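Protein BIM1 (Saccharomyces cerevisiae, PDB 4E61) binds microtubules at their plus ends and takes part in mitotic spindle orientation, this piece being its C-terminal EB1-like domain. Local coordinates at residues 53-58 against 87-92. Residues are numbered along the deposited sequence; the frame is centred on the assembly and turned at random.
Sequences ILVHTT and RFVKKV
With CG1 set trans to its own backbone N (chi1 159°), V55 spreads its two methyls towards different valines of the facing helix. V89 takes the same kind of rotamer (chi1 171°), which sends its CG1 to the backbone of V55 and its CG2 to T58. The V55 and V89 side chains lie alongside one another, pointing opposite ways: the CG1 methyls lie 4.1 Å apart, and V89 CG1 comes closer still, 3.7 Å, to V55 O. The other branch of V55 meets the next turn of helix 84-101, where its CG2 packs 3.6 Å from V92 CG1 at a slant. One helical turn beyond V55, the hydroxyl oxygen T58 OG1 touches V89 CG2 at 3.6 Å, a polar atom in plain van der Waals contact with a methyl. No hydrogen bond joins the two segments, so shape and burial carry the contact, and all four touching residues are buried. V55 CA and V89 CA, the nearest pair of CA atoms between the two segments, are 6.1 Å apart, and the segment axes approach to 9.9 Å. V55 also reaches E93 and L96, while F88 of the second subunit packs on L54, T58 and V89, which joins this intrachain interface to the dimer core. The principle illustrated is a helical hairpin, in which the chain leaves the long coiled-coil helix 2-63 and returns as helix 84-101: segments 53-58 and 87-92 run roughly antiparallel, 141° between their directions, and two such hairpins associate into the four-helix bundle characteristic of the EB1-like C-terminal motif.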
# COMPACT_ATOMS: atom_id res chain seq x y z
N ILE A 53 -17.83 12.02 5.25
CA ILE A 53 -19.02 12.69 4.71
C ILE A 53 -20.26 12.33 5.55
O ILE A 53 -20.97 13.21 6.00
CB ILE A 53 -19.19 12.37 3.19
CG1 ILE A 53 -18.10 13.11 2.36
CG2 ILE A 53 -20.60 12.69 2.71
CD1 ILE A 53 -17.69 12.46 0.99
N LEU A 54 -20.48 11.02 5.78
CA LEU A 54 -21.58 10.49 6.57
C LEU A 54 -21.56 11.03 8.01
O LEU A 54 -22.60 11.46 8.51
CB LEU A 54 -21.56 8.95 6.53
CG LEU A 54 -22.57 8.21 7.43
CD1 LEU A 54 -24.02 8.41 6.97
CD2 LEU A 54 -22.22 6.76 7.56
N VAL A 55 -20.39 11.04 8.65
CA VAL A 55 -20.21 11.52 10.03
C VAL A 55 -20.55 13.00 10.13
O VAL A 55 -21.33 13.36 11.02
CB VAL A 55 -18.80 11.19 10.58
CG1 VAL A 55 -18.40 12.09 11.76
CG2 VAL A 55 -18.74 9.72 10.98
N HIS A 56 -20.02 13.83 9.21
CA HIS A 56 -20.30 15.26 9.22
C HIS A 56 -21.75 15.63 8.88
O HIS A 56 -22.35 16.45 9.58
CB HIS A 56 -19.24 16.07 8.47
CG HIS A 56 -17.90 15.95 9.12
ND1 HIS A 56 -17.71 16.26 10.46
CD2 HIS A 56 -16.73 15.51 8.60
CE1 HIS A 56 -16.44 16.01 10.71
NE2 HIS A 56 -15.81 15.55 9.62
N THR A 57 -22.33 14.97 7.86
CA THR A 57 -23.71 15.14 7.45
C THR A 57 -24.67 14.83 8.61
O THR A 57 -25.55 15.65 8.89
CB THR A 57 -23.96 14.29 6.20
OG1 THR A 57 -23.27 14.90 5.11
CG2 THR A 57 -25.43 14.12 5.87
N THR A 58 -24.50 13.69 9.31
CA THR A 58 -25.39 13.39 10.43
C THR A 58 -25.14 14.24 11.65
O THR A 58 -26.06 14.41 12.43
CB THR A 58 -25.68 11.90 10.68
OG1 THR A 58 -25.01 11.41 11.84
CG2 THR A 58 -25.52 11.02 9.46
N ARG A 87 -23.03 10.01 20.55
CA ARG A 87 -21.92 9.35 21.24
C ARG A 87 -21.16 8.49 20.23
O ARG A 87 -19.93 8.54 20.17
CB ARG A 87 -22.48 8.47 22.37
CG ARG A 87 -21.62 8.37 23.62
CD ARG A 87 -22.37 7.64 24.72
NE ARG A 87 -23.55 8.38 25.16
CZ ARG A 87 -24.68 7.81 25.56
NH1 ARG A 87 -24.80 6.49 25.59
NH2 ARG A 87 -25.71 8.56 25.93
N PHE A 88 -21.90 7.72 19.43
CA PHE A 88 -21.34 6.84 18.41
C PHE A 88 -20.73 7.67 17.31
O PHE A 88 -19.59 7.40 16.93
CB PHE A 88 -22.41 5.88 17.87
CG PHE A 88 -21.87 4.88 16.87
CD1 PHE A 88 -21.26 3.72 17.29
CD2 PHE A 88 -21.95 5.14 15.50
CE1 PHE A 88 -20.77 2.80 16.36
CE2 PHE A 88 -21.43 4.23 14.57
CZ PHE A 88 -20.86 3.06 15.01
N VAL A 89 -21.45 8.70 16.82
CA VAL A 89 -20.98 9.61 15.77
C VAL A 89 -19.67 10.26 16.19
O VAL A 89 -18.75 10.32 15.37
CB VAL A 89 -22.07 10.62 15.29
CG1 VAL A 89 -21.48 11.67 14.36
CG2 VAL A 89 -23.21 9.91 14.59
N LYS A 90 -19.55 10.68 17.46
CA LYS A 90 -18.35 11.30 18.01
C LYS A 90 -17.17 10.33 18.15
O LYS A 90 -16.03 10.73 17.95
CB LYS A 90 -18.62 12.08 19.32
CG LYS A 90 -19.33 13.43 19.11
CD LYS A 90 -18.44 14.47 18.39
CE LYS A 90 -19.15 15.77 18.14
NZ LYS A 90 -18.27 16.75 17.45
N LYS A 91 -17.46 9.05 18.45
CA LYS A 91 -16.47 7.98 18.54
C LYS A 91 -15.83 7.77 17.17
O LYS A 91 -14.61 7.71 17.08
CB LYS A 91 -17.11 6.68 19.05
CG LYS A 91 -17.19 6.59 20.57
CD LYS A 91 -17.87 5.30 21.05
CE LYS A 91 -19.16 5.59 21.76
NZ LYS A 91 -19.88 4.36 22.15
N VAL A 92 -16.65 7.73 16.10
CA VAL A 92 -16.22 7.55 14.70
C VAL A 92 -15.37 8.74 14.27
O VAL A 92 -14.34 8.56 13.63
CB VAL A 92 -17.39 7.29 13.70
CG1 VAL A 92 -16.86 6.99 12.32
CG2 VAL A 92 -18.28 6.14 14.16